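Long-range contact in purine nucleoside phosphorylase (Thermus thermophilus, PDB 6TK9), which catalyses the reversible phosphorolysis of purine nucleosides, probably inosine and guanosine, to the free base and ribose 1-phosphate: residues 53-64 against 76-87. Sequence-based numbering, arbitrary orientation.
Sequences PVSTAPGHAGRL and VYKGRVHYYEGY. With PO4 (phosphate ion), chain G.
The methyl of Ala57 packs against His82 CE1 (3.6 Å from Ala57 CB) and, at the ring edge, the hydroxyl end of Tyr84. The His82 edge points at the face of His60, offset edge-to-face with planes at 90°. Arg80 N in turn holds His60 by an in-plane bond to ND1 (2.8 Å). Pro53 lays CB over the Tyr87 ring and CG against Val81 CG2 (3.6 Å), while Tyr87 OH reaches Val54 O. At the far end Leu64 CD1 lies over one Tyr77 face, toward its rim (CH-pi), beside a G1 bulge of Gly62 and Arg63 against Lys78. With CG anti to its carbonyl carbon (chi1 -63°) and an extended chain, Glu85 places its carboxylate between Thr56 and His82: Thr56 N (2.8 Å, syn) and Thr56 OG1 (anti) reach OE1, tilted to the same face, whereas His82 N and ND1 meet OE2 from opposite faces. An alanine in place of Glu85 would probably leave the Thr56 and His82 donors without carboxylate acceptors and free the His82 ring to turn. The carboxylate probably limits His82 rotation, and His82 NE2 meets phosphate O1 nearly straight (2.7 Å, 171°); with Arg80, Ser29 and Ser211 also binding the ion, this is consistent with the enzyme's phosphate pocket.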
loop_
_atom_site.group_PDB
_atom_site.type_symbol
_atom_site.label_atom_id
_atom_site.label_comp_id
_atom_site.label_asym_id
_atom_site.label_seq_id
_atom_site.Cartn_x
_atom_site.Cartn_y
_atom_site.Cartn_z
ATOM N N PRO A 53 26.925 17.799 -24.106
ATOM C CA PRO A 53 26.692 18.586 -22.907
ATOM C C PRO A 53 27.955 18.491 -22.045
ATOM O O PRO A 53 28.541 17.435 -22.031
ATOM C CB PRO A 53 25.477 17.893 -22.290
ATOM C CG PRO A 53 25.676 16.448 -22.668
ATOM C CD PRO A 53 26.210 16.515 -24.086
ATOM N N VAL A 54 28.347 19.585 -21.395
ATOM C CA VAL A 54 29.508 19.609 -20.461
ATOM C C VAL A 54 28.986 19.372 -19.044
ATOM O O VAL A 54 27.942 19.919 -18.690
ATOM C CB VAL A 54 30.334 20.910 -20.550
ATOM C CG1 VAL A 54 30.699 21.231 -21.989
ATOM C CG2 VAL A 54 29.637 22.093 -19.892
ATOM N N SER A 55 29.745 18.611 -18.267
ATOM C CA SER A 55 29.506 18.285 -16.844
ATOM C C SER A 55 29.703 19.526 -15.976
ATOM O O SER A 55 30.728 20.175 -16.120
ATOM C CB SER A 55 30.430 17.165 -16.453
ATOM O OG SER A 55 30.224 16.045 -17.310
ATOM N N THR A 56 28.742 19.842 -15.110
ATOM C CA THR A 56 28.869 20.942 -14.122
ATOM C C THR A 56 28.789 20.370 -12.706
ATOM O O THR A 56 29.113 21.107 -11.760
ATOM C CB THR A 56 27.834 22.048 -14.370
ATOM O OG1 THR A 56 26.543 21.579 -13.988
ATOM C CG2 THR A 56 27.797 22.511 -15.810
ATOM N N ALA A 57 28.409 19.100 -12.548
ATOM C CA ALA A 57 28.159 18.498 -11.216
ATOM C C ALA A 57 29.489 18.235 -10.513
ATOM O O ALA A 57 30.477 17.917 -11.167
ATOM C CB ALA A 57 27.363 17.234 -11.379
ATOM N N PRO A 58 29.571 18.321 -9.168
ATOM C CA PRO A 58 30.783 17.907 -8.466
ATOM C C PRO A 58 31.123 16.421 -8.718
ATOM O O PRO A 58 30.215 15.574 -8.704
ATOM C CB PRO A 58 30.481 18.201 -6.984
ATOM C CG PRO A 58 29.301 19.155 -6.994
ATOM C CD PRO A 58 28.532 18.821 -8.256
ATOM N N GLY A 59 32.411 16.145 -8.979
ATOM C CA GLY A 59 32.983 14.791 -9.132
ATOM C C GLY A 59 32.772 14.209 -10.522
ATOM O O GLY A 59 32.741 12.969 -10.656
ATOM N N HIS A 60 32.630 15.072 -11.523
ATOM C CA HIS A 60 32.453 14.718 -12.953
ATOM C C HIS A 60 33.449 15.551 -13.756
ATOM O O HIS A 60 33.157 16.741 -14.003
ATOM C CB HIS A 60 31.004 14.973 -13.411
ATOM C CG HIS A 60 29.990 14.158 -12.685
ATOM N ND1 HIS A 60 29.363 13.072 -13.270
ATOM C CD2 HIS A 60 29.523 14.246 -11.419
ATOM C CE1 HIS A 60 28.546 12.526 -12.398
ATOM N NE2 HIS A 60 28.623 13.235 -11.244
ATOM N N ALA A 61 34.585 14.961 -14.128
ATOM C CA ALA A 61 35.649 15.640 -14.907
ATOM C C ALA A 61 35.120 16.065 -16.291
ATOM O O ALA A 61 35.605 17.087 -16.822
ATOM C CB ALA A 61 36.851 14.736 -15.008
ATOM N N GLY A 62 34.158 15.320 -16.852
ATOM C CA GLY A 62 33.597 15.554 -18.195
ATOM C C GLY A 62 34.635 15.280 -19.274
ATOM O O GLY A 62 34.970 16.208 -20.022
ATOM N N ARG A 63 35.134 14.044 -19.337
ATOM C CA ARG A 63 36.196 13.622 -20.275
ATOM C C ARG A 63 35.811 12.284 -20.887
ATOM O O ARG A 63 35.565 11.352 -20.132
ATOM C CB ARG A 63 37.529 13.500 -19.534
ATOM C CG ARG A 63 37.961 14.773 -18.823
ATOM C CD ARG A 63 39.466 14.905 -18.780
ATOM N NE ARG A 63 39.904 16.283 -18.965
ATOM C CZ ARG A 63 41.168 16.663 -19.149
ATOM N NH1 ARG A 63 42.150 15.770 -19.173
ATOM N NH2 ARG A 63 41.443 17.947 -19.307
ATOM N N LEU A 64 35.756 12.191 -22.210
ATOM C CA LEU A 64 35.574 10.892 -22.899
ATOM C C LEU A 64 36.948 10.223 -23.024
ATOM O O LEU A 64 37.870 10.862 -23.544
ATOM C CB LEU A 64 34.925 11.105 -24.268
ATOM C CG LEU A 64 34.448 9.810 -24.923
ATOM C CD1 LEU A 64 33.286 9.225 -24.134
ATOM C CD2 LEU A 64 34.060 10.031 -26.377
ATOM N N VAL A 76 35.183 4.961 -21.819
ATOM C CA VAL A 76 34.914 5.420 -20.422
ATOM C C VAL A 76 34.486 6.897 -20.480
ATOM O O VAL A 76 35.187 7.700 -21.094
ATOM C CB VAL A 76 36.131 5.163 -19.513
ATOM C CG1 VAL A 76 35.901 5.640 -18.085
ATOM C CG2 VAL A 76 36.516 3.691 -19.529
ATOM N N TYR A 77 33.311 7.209 -19.940
ATOM C CA TYR A 77 32.790 8.568 -19.660
ATOM C C TYR A 77 33.249 8.925 -18.264
ATOM O O TYR A 77 32.735 8.331 -17.337
ATOM C CB TYR A 77 31.264 8.579 -19.754
ATOM C CG TYR A 77 30.768 8.276 -21.140
ATOM C CD1 TYR A 77 30.584 6.974 -21.559
ATOM C CD2 TYR A 77 30.594 9.281 -22.067
ATOM C CE1 TYR A 77 30.167 6.682 -22.847
ATOM C CE2 TYR A 77 30.184 9.005 -23.360
ATOM C CZ TYR A 77 29.955 7.704 -23.746
ATOM O OH TYR A 77 29.525 7.435 -25.009
ATOM N N LYS A 78 34.282 9.741 -18.131
ATOM C CA LYS A 78 34.742 10.201 -16.797
ATOM C C LYS A 78 33.758 11.295 -16.360
ATOM O O LYS A 78 33.962 12.461 -16.753
ATOM C CB LYS A 78 36.217 10.640 -16.816
ATOM C CG LYS A 78 36.737 11.117 -15.461
ATOM C CD LYS A 78 38.245 11.329 -15.303
ATOM C CE LYS A 78 38.581 11.664 -13.858
ATOM N NZ LYS A 78 40.038 11.756 -13.601
ATOM N N GLY A 79 32.698 10.906 -15.643
ATOM C CA GLY A 79 31.562 11.779 -15.266
ATOM C C GLY A 79 30.482 11.823 -16.343
ATOM O O GLY A 79 30.715 11.271 -17.438
ATOM N N ARG A 80 29.349 12.470 -16.044
ATOM C CA ARG A 80 28.122 12.534 -16.894
ATOM C C ARG A 80 27.391 13.847 -16.611
ATOM O O ARG A 80 27.928 14.673 -15.830
ATOM C CB ARG A 80 27.165 11.355 -16.666
ATOM C CG ARG A 80 26.791 11.102 -15.209
ATOM C CD ARG A 80 25.370 10.607 -15.011
ATOM N NE ARG A 80 25.203 9.206 -15.359
ATOM C CZ ARG A 80 25.483 8.186 -14.554
ATOM N NH1 ARG A 80 25.970 8.408 -13.343
ATOM N NH2 ARG A 80 25.302 6.941 -14.974
ATOM N N VAL A 81 26.236 14.037 -17.254
ATOM C CA VAL A 81 25.351 15.216 -17.055
ATOM C C VAL A 81 24.015 14.735 -16.487
ATOM O O VAL A 81 23.650 13.544 -16.644
ATOM C CB VAL A 81 25.184 16.023 -18.352
ATOM C CG1 VAL A 81 26.532 16.528 -18.840
ATOM C CG2 VAL A 81 24.474 15.238 -19.442
ATOM N N HIS A 82 23.321 15.633 -15.809
ATOM C CA HIS A 82 22.037 15.338 -15.130
ATOM C C HIS A 82 20.961 16.288 -15.643
ATOM O O HIS A 82 21.276 17.436 -16.045
ATOM C CB HIS A 82 22.216 15.444 -13.616
ATOM C CG HIS A 82 23.415 14.699 -13.132
ATOM N ND1 HIS A 82 24.654 15.294 -13.017
ATOM C CD2 HIS A 82 23.572 13.407 -12.767
ATOM C CE1 HIS A 82 25.522 14.399 -12.588
ATOM N NE2 HIS A 82 24.884 13.235 -12.424
ATOM N N TYR A 83 19.735 15.807 -15.597
ATOM C CA TYR A 83 18.496 16.598 -15.747
ATOM C C TYR A 83 18.488 17.742 -14.726
ATOM O O TYR A 83 18.033 18.811 -15.091
ATOM C CB TYR A 83 17.304 15.648 -15.647
ATOM C CG TYR A 83 15.973 16.268 -15.944
ATOM C CD1 TYR A 83 15.648 16.662 -17.224
ATOM C CD2 TYR A 83 15.006 16.387 -14.958
ATOM C CE1 TYR A 83 14.403 17.190 -17.517
ATOM C CE2 TYR A 83 13.757 16.923 -15.230
ATOM C CZ TYR A 83 13.454 17.331 -16.516
ATOM O OH TYR A 83 12.228 17.862 -16.795
ATOM N N TYR A 84 19.027 17.583 -13.518
ATOM C CA TYR A 84 18.931 18.666 -12.499
ATOM C C TYR A 84 19.770 19.859 -12.941
ATOM O O TYR A 84 19.430 20.959 -12.532
ATOM C CB TYR A 84 19.274 18.240 -11.066
ATOM C CG TYR A 84 20.616 17.584 -10.881
ATOM C CD1 TYR A 84 21.786 18.337 -10.920
ATOM C CD2 TYR A 84 20.721 16.219 -10.666
ATOM C CE1 TYR A 84 23.026 17.745 -10.772
ATOM C CE2 TYR A 84 21.957 15.616 -10.496
ATOM C CZ TYR A 84 23.110 16.382 -10.560
ATOM O OH TYR A 84 24.336 15.809 -10.409
ATOM N N GLU A 85 20.805 19.650 -13.757
ATOM C CA GLU A 85 21.686 20.742 -14.259
ATOM C C GLU A 85 20.950 21.535 -15.336
ATOM O O GLU A 85 21.478 22.566 -15.730
ATOM C CB GLU A 85 22.986 20.211 -14.861
ATOM C CG GLU A 85 23.886 19.483 -13.875
ATOM C CD GLU A 85 24.990 18.720 -14.584
ATOM O OE1 GLU A 85 25.933 19.391 -15.050
ATOM O OE2 GLU A 85 24.876 17.474 -14.726
ATOM N N GLY A 86 19.806 21.035 -15.817
ATOM C CA GLY A 86 18.909 21.781 -16.716
ATOM C C GLY A 86 19.070 21.379 -18.163
ATOM O O GLY A 86 18.604 22.138 -19.032
ATOM N N TYR A 87 19.695 20.225 -18.418
ATOM C CA TYR A 87 19.756 19.569 -19.750
ATOM C C TYR A 87 18.441 18.807 -19.969
ATOM O O TYR A 87 17.959 18.202 -19.027
ATOM C CB TYR A 87 20.959 18.623 -19.818
ATOM C CG TYR A 87 22.298 19.307 -19.729
ATOM C CD1 TYR A 87 22.720 20.176 -20.727
ATOM C CD2 TYR A 87 23.148 19.085 -18.661
ATOM C CE1 TYR A 87 23.946 20.817 -20.660
ATOM C CE2 TYR A 87 24.369 19.724 -18.571
ATOM C CZ TYR A 87 24.766 20.588 -19.573
ATOM O OH TYR A 87 25.969 21.206 -19.509
HETATM P P PO4 G . 25.450 10.140 -10.205
HETATM O O1 PO4 G . 25.754 10.886 -11.514
HETATM O O2 PO4 G . 25.288 11.139 -9.063
HETATM O O3 PO4 G . 26.573 9.185 -9.853
HETATM O O4 PO4 G . 24.177 9.324 -10.408
#